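Long-range contacts in ribosomal protein s2-related protein (Deinococcus radiodurans, PDB 2JH3), which binds a [4Fe-4S] cluster and may act as a sirohydrochlorin ferrochelatase: residues Y372-E378 and C425-R429; L294-L298 and W348-P352; S379-E383 and L436-S442. All coordinates share one frame; numbering follows the deposited sequence.

Interaction 1. Residues Y372-E378 and C425-R429; sequences YPAVIEE and CLRTR. With SF4 (iron/sulfur cluster), chain E.
Arg427 reaches from the iron-sulphur cluster to the start of helix 375-383, where its NH1 meets three different kinds of neighbour. CG lies anti to the carbonyl carbon (chi1 -70°), and the chain then runs extended to NE, carrying the guanidinium past the cluster and into the turn ahead of the helix. The tightly packed part is round the guanidinium, where Val375 CG2 lies 3.5 Å from Arg427 NH1. At the guanidinium edge the same nitrogen gives a weak hydrogen bond to Pro373 O (3.3 Å), and it also forms a long, weak salt bridge with Glu378 OE1 (3.5 Å), the two flat groups being turned 61° from each other. A water bridges the same two side chains, its oxygen 2.8 Å from each of Glu378 OE1, to which it donates, and Arg427 NE, from which it accepts. Stronger charge partners lie elsewhere, Glu52 for Arg427 NH2 and Arg60 for Glu378 OE2. The loose side is at Tyr372, whose OH only brushes Leu426 CD2 at 3.8 Å and is hydrogen-bonded to the backbone N of Glu296; even so, the touching residues are all buried, so the looser packing is not a solvent-facing edge. Toward the cluster, Cys425 SG binds the iron FE3 at 2.3 Å and accepts a fairly straight hydrogen bond from Arg427 N (162°). Such an N-H...S bond to a cysteine ligand is characteristic of protein-bound [4Fe-4S] sites.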
ATOM      1  N   TYR A 372      -1.207  -8.005 -16.642  1.00 17.03           N
ATOM      2  CA  TYR A 372       0.147  -7.867 -16.135  1.00 17.17           C
ATOM      3  C   TYR A 372       1.155  -7.660 -17.297  1.00 16.86           C
ATOM      4  O   TYR A 372       1.920  -8.547 -17.635  1.00 19.12           O
ATOM      5  CB  TYR A 372       0.571  -9.112 -15.328  1.00 17.54           C
ATOM      6  CG  TYR A 372       0.096  -9.295 -13.876  1.00 15.55           C
ATOM      7  CD1 TYR A 372       0.347  -8.319 -12.905  1.00 17.74           C
ATOM      8  CD2 TYR A 372      -0.515 -10.468 -13.469  1.00 19.71           C
ATOM      9  CE1 TYR A 372      -0.013  -8.499 -11.611  1.00 15.31           C
ATOM     10  CE2 TYR A 372      -0.909 -10.666 -12.141  1.00 16.85           C
ATOM     11  CZ  TYR A 372      -0.585  -9.685 -11.193  1.00 14.72           C
ATOM     12  OH  TYR A 372      -0.949  -9.763  -9.837  1.00 16.99           O
ATOM     13  N   PRO A 373       1.185  -6.466 -17.879  1.00 16.68           N
ATOM     14  CA  PRO A 373       2.068  -6.153 -19.022  1.00 18.34           C
ATOM     15  C   PRO A 373       3.520  -6.494 -18.809  1.00 18.73           C
ATOM     16  O   PRO A 373       4.079  -6.139 -17.799  1.00 18.58           O
ATOM     17  CB  PRO A 373       1.930  -4.651 -19.155  1.00 19.92           C
ATOM     18  CG  PRO A 373       0.697  -4.365 -18.591  1.00 18.05           C
ATOM     19  CD  PRO A 373       0.395  -5.287 -17.516  1.00 17.96           C
ATOM     20  N   ALA A 374       4.073  -7.249 -19.774  1.00 18.32           N
ATOM     21  CA  ALA A 374       5.475  -7.593 -19.881  1.00 19.06           C
ATOM     22  C   ALA A 374       5.985  -8.609 -18.896  1.00 18.32           C
ATOM     23  O   ALA A 374       7.097  -9.038 -19.033  1.00 21.08           O
ATOM     24  CB  ALA A 374       6.412  -6.326 -19.877  1.00 17.69           C
ATOM     25  N   VAL A 375       5.145  -9.036 -17.957  1.00 19.04           N
ATOM     26  CA  VAL A 375       5.558  -9.942 -16.935  1.00 20.26           C
ATOM     27  C   VAL A 375       5.912 -11.320 -17.524  1.00 20.30           C
ATOM     28  O   VAL A 375       6.858 -11.943 -17.117  1.00 19.74           O
ATOM     29  CB  VAL A 375       4.472  -9.996 -15.808  1.00 19.26           C
ATOM     30  CG1 VAL A 375       4.711 -11.114 -14.876  1.00 23.55           C
ATOM     31  CG2 VAL A 375       4.438  -8.685 -15.026  1.00 22.42           C
ATOM     32  N   ILE A 376       5.093 -11.850 -18.421  1.00 20.10           N
ATOM     33  CA  ILE A 376       5.375 -13.183 -18.978  1.00 19.53           C
ATOM     34  C   ILE A 376       6.729 -13.262 -19.743  1.00 18.08           C
ATOM     35  O   ILE A 376       7.561 -14.115 -19.471  1.00 18.84           O
ATOM     36  CB  ILE A 376       4.180 -13.664 -19.910  1.00 19.18           C
ATOM     37  CG1 ILE A 376       2.920 -14.051 -19.100  1.00 18.01           C
ATOM     38  CG2 ILE A 376       4.653 -14.758 -20.846  1.00 19.80           C
ATOM     39  CD1 ILE A 376       3.097 -14.671 -17.929  1.00 24.06           C
ATOM     40  N   GLU A 377       6.947 -12.284 -20.605  1.00 21.04           N
ATOM     41  CA  GLU A 377       8.106 -12.180 -21.455  1.00 20.81           C
ATOM     42  C   GLU A 377       9.392 -11.924 -20.641  1.00 21.40           C
ATOM     43  O   GLU A 377      10.451 -12.475 -20.925  1.00 21.01           O
ATOM     44  CB  GLU A 377       7.850 -10.995 -22.400  1.00 23.39           C
ATOM     45  CG  GLU A 377       6.679 -11.191 -23.421  1.00 23.14           C
ATOM     46  CD  GLU A 377       5.347 -10.587 -23.008  1.00 22.66           C
ATOM     47  OE1 GLU A 377       5.174 -10.293 -21.837  1.00 21.60           O
ATOM     48  OE2 GLU A 377       4.444 -10.482 -23.861  1.00 22.01           O
ATOM     49  N   GLU A 378       9.318 -11.039 -19.666  1.00 20.30           N
ATOM     50  CA  GLU A 378      10.460 -10.733 -18.772  1.00 21.81           C
ATOM     51  C   GLU A 378      10.831 -11.840 -17.892  1.00 19.82           C
ATOM     52  O   GLU A 378      12.011 -12.138 -17.716  1.00 20.29           O
ATOM     53  CB  GLU A 378      10.160  -9.499 -17.932  1.00 21.56           C
ATOM     54  CG  GLU A 378      10.202  -8.319 -18.767  1.00 23.86           C
ATOM     55  CD  GLU A 378       9.819  -7.038 -18.038  1.00 27.49           C
ATOM     56  OE1 GLU A 378       9.252  -7.095 -16.917  1.00 37.11           O
ATOM     57  OE2 GLU A 378      10.035  -5.934 -18.630  1.00 36.42           O
ATOM     58  N   CYS A 425       5.524  -3.130  -4.732  1.00 16.23           N
ATOM     59  CA  CYS A 425       5.601  -3.816  -5.995  1.00 16.11           C
ATOM     60  C   CYS A 425       5.912  -5.299  -5.825  1.00 16.78           C
ATOM     61  O   CYS A 425       6.707  -5.666  -4.949  1.00 16.49           O
ATOM     62  CB  CYS A 425       6.725  -3.179  -6.830  1.00 16.25           C
ATOM     63  SG  CYS A 425       6.615  -3.546  -8.602  1.00 15.21           S
ATOM     64  N   LEU A 426       5.359  -6.154  -6.663  1.00 16.64           N
ATOM     65  CA  LEU A 426       5.801  -7.582  -6.737  1.00 16.72           C
ATOM     66  C   LEU A 426       7.223  -7.839  -7.260  1.00 17.58           C
ATOM     67  O   LEU A 426       7.866  -8.894  -7.028  1.00 18.48           O
ATOM     68  CB  LEU A 426       4.835  -8.331  -7.627  1.00 19.32           C
ATOM     69  CG  LEU A 426       3.551  -9.059  -7.100  1.00 23.76           C
ATOM     70  CD1 LEU A 426       3.201  -8.843  -5.725  1.00 23.68           C
ATOM     71  CD2 LEU A 426       2.325  -9.050  -8.075  1.00 25.73           C
ATOM     72  N   ARG A 427       7.689  -6.923  -8.077  1.00 16.46           N
ATOM     73  CA  ARG A 427       8.923  -7.124  -8.817  1.00 17.06           C
ATOM     74  C   ARG A 427      10.152  -6.932  -7.947  1.00 17.56           C
ATOM     75  O   ARG A 427      10.076  -6.343  -6.836  1.00 16.68           O
ATOM     76  CB  ARG A 427       8.961  -6.163 -10.010  1.00 16.23           C
ATOM     77  CG  ARG A 427       7.974  -6.493 -11.070  1.00 15.03           C
ATOM     78  CD  ARG A 427       8.174  -5.546 -12.238  1.00 17.89           C
ATOM     79  NE  ARG A 427       7.597  -5.961 -13.547  1.00 17.90           N
ATOM     80  CZ  ARG A 427       6.648  -5.361 -14.247  1.00 18.81           C
ATOM     81  NH1 ARG A 427       6.383  -5.773 -15.473  1.00 18.36           N
ATOM     82  NH2 ARG A 427       6.054  -4.261 -13.802  1.00 20.38           N
ATOM     83  N   THR A 428      11.266  -7.481  -8.448  1.00 17.19           N
ATOM     84  CA  THR A 428      12.615  -7.421  -7.849  1.00 16.31           C
ATOM     85  C   THR A 428      13.517  -6.588  -8.792  1.00 17.26           C
ATOM     86  O   THR A 428      13.692  -6.936  -9.953  1.00 17.05           O
ATOM     87  CB  THR A 428      13.230  -8.864  -7.717  1.00 16.80           C
ATOM     88  OG1 THR A 428      12.456  -9.643  -6.777  1.00 15.86           O
ATOM     89  CG2 THR A 428      14.654  -8.815  -7.153  1.00 18.59           C
ATOM     90  N   ARG A 429      14.032  -5.479  -8.257  1.00 19.38           N
ATOM     91  CA  ARG A 429      14.839  -4.475  -9.026  1.00 18.12           C
ATOM     92  C   ARG A 429      16.209  -4.954  -9.383  1.00 18.48           C
ATOM     93  O   ARG A 429      17.196  -4.668  -8.730  1.00 17.97           O
ATOM     94  CB  ARG A 429      14.821  -3.111  -8.317  1.00 20.02           C
ATOM     95  CG  ARG A 429      15.274  -3.085  -6.889  1.00 23.26           C
ATOM     96  CD  ARG A 429      14.913  -1.729  -6.283  1.00 22.21           C
ATOM     97  NE  ARG A 429      15.338  -1.524  -4.884  1.00 20.01           N
ATOM     98  CZ  ARG A 429      14.636  -1.933  -3.834  1.00 22.13           C
ATOM     99  NH1 ARG A 429      15.059  -1.646  -2.616  1.00 27.29           N
ATOM    100  NH2 ARG A 429      13.482  -2.604  -3.976  1.00 24.35           N
TER
HETATM  101 FE1  SF4 E 650      10.412  -1.706 -10.769  1.00 17.29          FE
HETATM  102 FE2  SF4 E 650       8.687   0.364 -10.433  1.00 19.25          FE
HETATM  103 FE3  SF4 E 650       8.156  -2.065  -9.368  1.00 17.78          FE
HETATM  104 FE4  SF4 E 650      10.156  -0.528  -8.316  1.00 19.42          FE
HETATM  105  S1  SF4 E 650       7.890  -0.006  -8.314  1.00 16.84           S
HETATM  106  S2  SF4 E 650      10.302  -2.783  -8.775  1.00 17.98           S
HETATM  107  S3  SF4 E 650      11.008   0.461 -10.235  1.00 17.29           S
HETATM  108  S4  SF4 E 650       8.194  -1.578 -11.615  1.00 18.98           S
HETATM  109  O   HOH W   1       8.255  -8.421 -14.682  1.00 24.34           O

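Interaction 2. Residues L294-L298 and W348-P352; sequences LGEVL and WRTLP
With CG anti to the carbonyl carbon (chi1 -72°) and an extended chain beyond it (chi2 -171°), Glu296 carries its carboxylate from a type II' turn across to the backbone of 349-351, where Leu351 N gives OE1 a nearly straight hydrogen bond of 3.0 Å (163°). The donor comes from the syn side, somewhat out of the carboxylate plane. Leu351 CB packs against the same oxygen, and a water donates to both Glu296 OE1 (2.7 Å) and Trp348 O, tying the carboxylate to the inverse gamma turn centred on Arg349. Beside this polar grip, Val297 CG2 and Leu351 CD2 press together at 3.5 Å, tighter than usual for two carbons, their side chains crossing at about a right angle. Within its own chain, Glu296 OE2 lies against the aliphatic CG of Arg349, at 3.7 Å; across the dimer, Arg349 of the second subunit forms a salt bridge with this OE2, and the reciprocal pair forms as well. An alanine here would probably leave Leu351 N without its acceptor and Arg349 of the second subunit without this carboxylate. One carboxylate thus divides its work, OE1 fixing the loop within the chain and OE2 joining the subunits, an arrangement likely to keep it ionised.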
ATOM      1  N   LEU A 294       0.309 -16.531 -10.682  1.00 18.93           N
ATOM      2  CA  LEU A 294       1.142 -15.500 -11.260  1.00 18.91           C
ATOM      3  C   LEU A 294       0.893 -14.254 -10.463  1.00 18.56           C
ATOM      4  O   LEU A 294      -0.230 -13.724 -10.491  1.00 18.48           O
ATOM      5  CB  LEU A 294       0.727 -15.248 -12.754  1.00 20.34           C
ATOM      6  CG  LEU A 294       0.735 -16.396 -13.770  1.00 28.97           C
ATOM      7  CD1 LEU A 294       0.503 -15.927 -15.229  1.00 32.33           C
ATOM      8  CD2 LEU A 294       2.072 -17.126 -13.768  1.00 32.02           C
ATOM      9  N   GLY A 295       1.866 -13.788  -9.662  1.00 18.93           N
ATOM     10  CA  GLY A 295       1.615 -12.612  -8.802  1.00 16.83           C
ATOM     11  C   GLY A 295       0.444 -12.910  -7.900  1.00 16.41           C
ATOM     12  O   GLY A 295       0.458 -13.861  -7.122  1.00 15.79           O
ATOM     13  N   GLU A 296      -0.604 -12.084  -7.992  1.00 15.61           N
ATOM     14  CA  GLU A 296      -1.782 -12.189  -7.174  1.00 16.48           C
ATOM     15  C   GLU A 296      -2.964 -12.853  -7.902  1.00 16.58           C
ATOM     16  O   GLU A 296      -4.114 -12.781  -7.402  1.00 18.23           O
ATOM     17  CB  GLU A 296      -2.239 -10.800  -6.761  1.00 16.00           C
ATOM     18  CG  GLU A 296      -1.359 -10.063  -5.712  1.00 16.52           C
ATOM     19  CD  GLU A 296      -2.046  -8.726  -5.189  1.00 17.25           C
ATOM     20  OE1 GLU A 296      -2.019  -7.713  -5.932  1.00 20.66           O
ATOM     21  OE2 GLU A 296      -2.508  -8.685  -4.011  1.00 20.77           O
ATOM     22  N   VAL A 297      -2.669 -13.569  -8.975  1.00 16.23           N
ATOM     23  CA  VAL A 297      -3.675 -14.236  -9.790  1.00 17.64           C
ATOM     24  C   VAL A 297      -3.533 -15.741  -9.846  1.00 15.67           C
ATOM     25  O   VAL A 297      -2.430 -16.284  -9.968  1.00 13.84           O
ATOM     26  CB  VAL A 297      -3.711 -13.637 -11.233  1.00 18.11           C
ATOM     27  CG1 VAL A 297      -4.672 -14.360 -12.185  1.00 22.28           C
ATOM     28  CG2 VAL A 297      -4.176 -12.240 -11.102  1.00 20.38           C
ATOM     29  N   LEU A 298      -4.683 -16.401  -9.703  1.00 15.35           N
ATOM     30  CA  LEU A 298      -4.842 -17.839  -9.760  1.00 17.71           C
ATOM     31  C   LEU A 298      -5.389 -18.186 -11.160  1.00 19.10           C
ATOM     32  O   LEU A 298      -6.411 -17.645 -11.574  1.00 21.12           O
ATOM     33  CB  LEU A 298      -5.814 -18.345  -8.680  1.00 17.91           C
ATOM     34  CG  LEU A 298      -6.009 -19.873  -8.615  1.00 19.02           C
ATOM     35  CD1 LEU A 298      -4.788 -20.567  -8.344  1.00 20.45           C
ATOM     36  CD2 LEU A 298      -7.026 -20.233  -7.568  1.00 20.29           C
ATOM     37  N   TRP A 348       1.973  -3.857  -8.764  1.00 16.87           N
ATOM     38  CA  TRP A 348       1.785  -3.455  -7.390  1.00 16.52           C
ATOM     39  C   TRP A 348       0.848  -4.423  -6.711  1.00 17.35           C
ATOM     40  O   TRP A 348      -0.065  -4.966  -7.342  1.00 16.30           O
ATOM     41  CB  TRP A 348       1.335  -1.976  -7.266  1.00 16.67           C
ATOM     42  CG  TRP A 348       2.499  -1.087  -7.296  1.00 17.89           C
ATOM     43  CD1 TRP A 348       3.672  -1.304  -7.985  1.00 17.20           C
ATOM     44  CD2 TRP A 348       2.626   0.184  -6.693  1.00 15.92           C
ATOM     45  NE1 TRP A 348       4.527  -0.274  -7.776  1.00 18.95           N
ATOM     46  CE2 TRP A 348       3.923   0.638  -6.957  1.00 17.89           C
ATOM     47  CE3 TRP A 348       1.813   0.926  -5.822  1.00 20.24           C
ATOM     48  CZ2 TRP A 348       4.395   1.882  -6.490  1.00 21.13           C
ATOM     49  CZ3 TRP A 348       2.278   2.117  -5.326  1.00 20.15           C
ATOM     50  CH2 TRP A 348       3.563   2.585  -5.640  1.00 18.70           C
ATOM     51  N   ARG A 349       1.149  -4.729  -5.447  1.00 16.79           N
ATOM     52  CA  ARG A 349       0.356  -5.642  -4.616  1.00 16.50           C
ATOM     53  C   ARG A 349      -0.966  -5.011  -4.170  1.00 16.86           C
ATOM     54  O   ARG A 349      -1.331  -4.930  -2.947  1.00 18.30           O
ATOM     55  CB  ARG A 349       1.206  -6.105  -3.446  1.00 16.59           C
ATOM     56  CG  ARG A 349       0.838  -7.524  -2.872  1.00 18.41           C
ATOM     57  CD  ARG A 349       1.253  -7.689  -1.397  1.00 19.59           C
ATOM     58  NE  ARG A 349       2.725  -7.555  -1.313  1.00 18.78           N
ATOM     59  CZ  ARG A 349       3.456  -7.829  -0.236  1.00 19.60           C
ATOM     60  NH1 ARG A 349       2.863  -8.226   0.858  1.00 19.75           N
ATOM     61  NH2 ARG A 349       4.756  -7.657  -0.249  1.00 17.62           N
ATOM     62  N   THR A 350      -1.763  -4.588  -5.160  1.00 17.25           N
ATOM     63  CA  THR A 350      -2.982  -3.813  -4.939  1.00 15.98           C
ATOM     64  C   THR A 350      -4.097  -4.257  -5.859  1.00 16.72           C
ATOM     65  O   THR A 350      -5.063  -3.544  -5.995  1.00 17.00           O
ATOM     66  CB  THR A 350      -2.716  -2.347  -5.182  1.00 16.08           C
ATOM     67  OG1 THR A 350      -2.297  -2.210  -6.529  1.00 17.56           O
ATOM     68  CG2 THR A 350      -1.620  -1.819  -4.232  1.00 14.52           C
ATOM     69  N   LEU A 351      -4.036  -5.496  -6.390  1.00 17.24           N
ATOM     70  CA  LEU A 351      -5.038  -6.009  -7.305  1.00 17.23           C
ATOM     71  C   LEU A 351      -6.279  -6.125  -6.462  1.00 17.24           C
ATOM     72  O   LEU A 351      -6.215  -6.576  -5.361  1.00 16.68           O
ATOM     73  CB  LEU A 351      -4.647  -7.375  -7.846  1.00 18.14           C
ATOM     74  CG  LEU A 351      -5.349  -7.964  -9.045  1.00 18.03           C
ATOM     75  CD1 LEU A 351      -5.016  -7.137 -10.173  1.00 22.70           C
ATOM     76  CD2 LEU A 351      -4.892  -9.389  -9.243  1.00 17.75           C
ATOM     77  N   PRO A 352      -7.411  -5.675  -6.961  1.00 19.01           N
ATOM     78  CA  PRO A 352      -8.655  -5.826  -6.241  1.00 18.24           C
ATOM     79  C   PRO A 352      -9.248  -7.256  -6.291  1.00 19.14           C
ATOM     80  O   PRO A 352      -8.963  -8.045  -7.184  1.00 18.36           O
ATOM     81  CB  PRO A 352      -9.556  -4.755  -6.912  1.00 19.42           C
ATOM     82  CG  PRO A 352      -9.115  -4.806  -8.332  1.00 18.33           C
ATOM     83  CD  PRO A 352      -7.599  -4.998  -8.255  1.00 18.68           C
TER
HETATM   84  O   HOH W   2      -0.718  -7.673  -8.270  1.00 18.53           O

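Interaction 3. Residues S379-E383 and L436-S442; sequences SYAHE and LGQTIFS
Three donors converge on one carboxylate oxygen, Glu383 OE2: Thr439 OG1 at 2.8 Å, Thr439 N at 2.9 Å and Ser442 OG at 2.7 Å. They use it differently. The threonine hydroxyl comes in on the anti side, close to the carboxylate plane, whereas the backbone N-H and the serine hydroxyl stand well off that plane. Glu383 can present the oxygen because its chain bends at chi2 (-65°) near the C-terminal end of helix 375-383. The other oxygen, OE1, takes a water that also donates to Gly437 O, extending the grip along the loop. Thr439 OG1 is itself an acceptor, from Phe441 N, in an ST turn that orders the loop as it enters the short 3-10 segment.

One helical turn back, Ser379 CB sits against Ile440 CG1 (3.8 Å), and the Phe441 ring presents its edge to Tyr380 N, with CE2 3.6 Å from that nitrogen. Ile440 CG1 also lies over one face of the Phe441 ring, offset toward the rim. At the start of the 436-442 segment, Leu436 O accepts from His382 NE2 of the helix over 2.9 Å, the donor meeting a lone pair in the carbonyl plane; the histidine CG lies anti to the backbone N (chi1 -170°), turning the imidazole toward the loop. Strand 448-450 backs the contact through Pro449, on which Ser379, His382 and Leu436 all rest. With three protein donors and a water around it, the Glu383 carboxylate is probably stabilised as an anion, fixing a cluster-domain loop to the helix by charge-assisted hydrogen bonds.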
ATOM      1  N   SER A 379       9.825 -12.486 -17.296  1.00 20.08           N
ATOM      2  CA  SER A 379      10.057 -13.634 -16.461  1.00 18.89           C
ATOM      3  C   SER A 379      10.721 -14.794 -17.246  1.00 20.55           C
ATOM      4  O   SER A 379      11.689 -15.438 -16.758  1.00 19.93           O
ATOM      5  CB  SER A 379       8.758 -14.075 -15.781  1.00 18.94           C
ATOM      6  OG  SER A 379       8.309 -13.057 -14.829  1.00 18.27           O
ATOM      7  N   TYR A 380      10.221 -15.024 -18.478  1.00 20.92           N
ATOM      8  CA  TYR A 380      10.736 -16.057 -19.380  1.00 19.98           C
ATOM      9  C   TYR A 380      12.187 -15.778 -19.690  1.00 20.56           C
ATOM     10  O   TYR A 380      13.052 -16.667 -19.612  1.00 22.40           O
ATOM     11  CB  TYR A 380       9.948 -16.122 -20.674  1.00 21.67           C
ATOM     12  CG  TYR A 380      10.442 -17.210 -21.584  1.00 20.91           C
ATOM     13  CD1 TYR A 380      10.058 -18.492 -21.372  1.00 23.46           C
ATOM     14  CD2 TYR A 380      11.325 -16.933 -22.669  1.00 23.46           C
ATOM     15  CE1 TYR A 380      10.533 -19.542 -22.185  1.00 23.23           C
ATOM     16  CE2 TYR A 380      11.787 -17.952 -23.494  1.00 24.86           C
ATOM     17  CZ  TYR A 380      11.415 -19.262 -23.224  1.00 23.37           C
ATOM     18  OH  TYR A 380      11.849 -20.332 -24.033  1.00 26.72           O
ATOM     19  N   ALA A 381      12.453 -14.555 -20.081  1.00 19.36           N
ATOM     20  CA  ALA A 381      13.807 -14.124 -20.422  1.00 20.08           C
ATOM     21  C   ALA A 381      14.788 -14.223 -19.243  1.00 19.82           C
ATOM     22  O   ALA A 381      15.929 -14.625 -19.407  1.00 20.91           O
ATOM     23  CB  ALA A 381      13.734 -12.745 -20.891  1.00 19.98           C
ATOM     24  N   HIS A 382      14.324 -13.889 -18.045  1.00 20.19           N
ATOM     25  CA  HIS A 382      15.172 -14.001 -16.881  1.00 21.03           C
ATOM     26  C   HIS A 382      15.562 -15.441 -16.573  1.00 21.57           C
ATOM     27  O   HIS A 382      16.724 -15.688 -16.355  1.00 21.28           O
ATOM     28  CB  HIS A 382      14.536 -13.300 -15.684  1.00 21.22           C
ATOM     29  CG  HIS A 382      15.459 -13.185 -14.519  1.00 19.07           C
ATOM     30  ND1 HIS A 382      16.680 -12.549 -14.597  1.00 17.16           N
ATOM     31  CD2 HIS A 382      15.315 -13.565 -13.241  1.00 18.44           C
ATOM     32  CE1 HIS A 382      17.245 -12.539 -13.409  1.00 20.04           C
ATOM     33  NE2 HIS A 382      16.447 -13.158 -12.563  1.00 19.37           N
ATOM     34  N   GLU A 383      14.619 -16.386 -16.629  1.00 22.02           N
ATOM     35  CA  GLU A 383      14.892 -17.817 -16.447  1.00 24.78           C
ATOM     36  C   GLU A 383      15.904 -18.419 -17.479  1.00 25.57           C
ATOM     37  O   GLU A 383      16.688 -19.330 -17.171  1.00 25.59           O
ATOM     38  CB  GLU A 383      13.593 -18.597 -16.534  1.00 24.91           C
ATOM     39  CG  GLU A 383      12.675 -18.517 -15.396  1.00 26.44           C
ATOM     40  CD  GLU A 383      13.147 -19.111 -14.035  1.00 22.21           C
ATOM     41  OE1 GLU A 383      14.274 -19.613 -13.856  1.00 29.48           O
ATOM     42  OE2 GLU A 383      12.329 -19.022 -13.110  1.00 26.00           O
ATOM     43  N   LEU A 436      17.097 -12.223  -8.334  1.00 18.18           N
ATOM     44  CA  LEU A 436      15.878 -13.033  -8.345  1.00 18.73           C
ATOM     45  C   LEU A 436      16.259 -14.437  -8.875  1.00 18.84           C
ATOM     46  O   LEU A 436      16.537 -14.611 -10.065  1.00 18.18           O
ATOM     47  CB  LEU A 436      14.807 -12.407  -9.285  1.00 17.78           C
ATOM     48  CG  LEU A 436      13.461 -13.092  -9.407  1.00 17.57           C
ATOM     49  CD1 LEU A 436      12.762 -13.141  -8.089  1.00 17.88           C
ATOM     50  CD2 LEU A 436      12.576 -12.393 -10.486  1.00 18.02           C
ATOM     51  N   GLY A 437      16.239 -15.412  -7.980  1.00 20.05           N
ATOM     52  CA  GLY A 437      16.711 -16.719  -8.311  1.00 18.75           C
ATOM     53  C   GLY A 437      15.695 -17.605  -9.006  1.00 18.99           C
ATOM     54  O   GLY A 437      16.096 -18.565  -9.709  1.00 18.45           O
ATOM     55  N   GLN A 438      14.415 -17.339  -8.772  1.00 19.12           N
ATOM     56  CA  GLN A 438      13.281 -18.148  -9.253  1.00 17.36           C
ATOM     57  C   GLN A 438      12.122 -17.224  -9.607  1.00 16.87           C
ATOM     58  O   GLN A 438      11.784 -16.305  -8.826  1.00 17.29           O
ATOM     59  CB  GLN A 438      12.802 -19.065  -8.177  1.00 17.18           C
ATOM     60  CG  GLN A 438      13.731 -20.284  -7.864  1.00 17.10           C
ATOM     61  CD  GLN A 438      13.312 -20.993  -6.614  1.00 19.57           C
ATOM     62  OE1 GLN A 438      13.389 -20.438  -5.492  1.00 20.51           O
ATOM     63  NE2 GLN A 438      12.856 -22.232  -6.766  1.00 23.85           N
ATOM     64  N   THR A 439      11.525 -17.432 -10.777  1.00 16.72           N
ATOM     65  CA  THR A 439      10.373 -16.666 -11.198  1.00 16.42           C
ATOM     66  C   THR A 439       9.091 -17.467 -11.134  1.00 17.49           C
ATOM     67  O   THR A 439       9.065 -18.638 -10.763  1.00 16.19           O
ATOM     68  CB  THR A 439      10.456 -16.138 -12.625  1.00 17.42           C
ATOM     69  OG1 THR A 439      10.248 -17.226 -13.519  1.00 18.67           O
ATOM     70  CG2 THR A 439      11.766 -15.437 -12.913  1.00 14.69           C
ATOM     71  N   ILE A 440       7.985 -16.813 -11.560  1.00 17.73           N
ATOM     72  CA  ILE A 440       6.756 -17.518 -11.772  1.00 18.52           C
ATOM     73  C   ILE A 440       6.870 -18.813 -12.497  1.00 17.93           C
ATOM     74  O   ILE A 440       6.116 -19.781 -12.173  1.00 19.09           O
ATOM     75  CB  ILE A 440       5.700 -16.606 -12.514  1.00 18.69           C
ATOM     76  CG1 ILE A 440       6.222 -16.162 -13.862  1.00 20.28           C
ATOM     77  CG2 ILE A 440       5.344 -15.472 -11.536  1.00 17.76           C
ATOM     78  CD1 ILE A 440       5.120 -15.378 -14.691  1.00 22.38           C
ATOM     79  N   PHE A 441       7.769 -18.846 -13.461  1.00 18.47           N
ATOM     80  CA  PHE A 441       7.998 -20.097 -14.211  1.00 20.35           C
ATOM     81  C   PHE A 441       8.690 -21.231 -13.442  1.00 21.92           C
ATOM     82  O   PHE A 441       8.591 -22.425 -13.861  1.00 22.38           O
ATOM     83  CB  PHE A 441       8.717 -19.801 -15.505  1.00 20.40           C
ATOM     84  CG  PHE A 441       7.852 -19.076 -16.500  1.00 18.84           C
ATOM     85  CD1 PHE A 441       6.656 -19.626 -16.927  1.00 23.62           C
ATOM     86  CD2 PHE A 441       8.208 -17.887 -16.972  1.00 20.12           C
ATOM     87  CE1 PHE A 441       5.845 -18.942 -17.783  1.00 24.82           C
ATOM     88  CE2 PHE A 441       7.382 -17.188 -17.830  1.00 21.02           C
ATOM     89  CZ  PHE A 441       6.217 -17.708 -18.234  1.00 21.11           C
ATOM     90  N   SER A 442       9.337 -20.911 -12.324  1.00 21.17           N
ATOM     91  CA  SER A 442       9.815 -21.917 -11.372  1.00 21.43           C
ATOM     92  C   SER A 442       8.820 -22.205 -10.240  1.00 21.79           C
ATOM     93  O   SER A 442       9.191 -22.774  -9.220  1.00 24.27           O
ATOM     94  CB  SER A 442      11.131 -21.532 -10.724  1.00 22.84           C
ATOM     95  OG  SER A 442      12.081 -21.305 -11.750  1.00 21.63           O
TER
HETATM   96  O   HOH W   3      15.302 -20.495 -11.558  1.00 22.35           O

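Overall arrangement
Helix 375-383 serves two of the contacts: its beginning receives the Arg427 guanidinium in interaction 1 and its end holds the loop 436-442 in interaction 3, their centres about 10 Å apart. Interaction 2 lies, centre to centre, about 11 Å from interaction 1 and about 17 Å from interaction 3. Tyr372 OH probably hydrogen-bonds Glu296 N (3.0 Å), linking interactions 1 and 2, while Leu294 CD2 meets Ile440 CD1 at 3.6 Å, linking 2 and 3. The cluster is approached from two contacts, through Cys425 and Arg427 of interaction 1 and Trp348 of interaction 2, whereas Leu436 of interaction 3 stays about 10 Å from it, side chain to cluster.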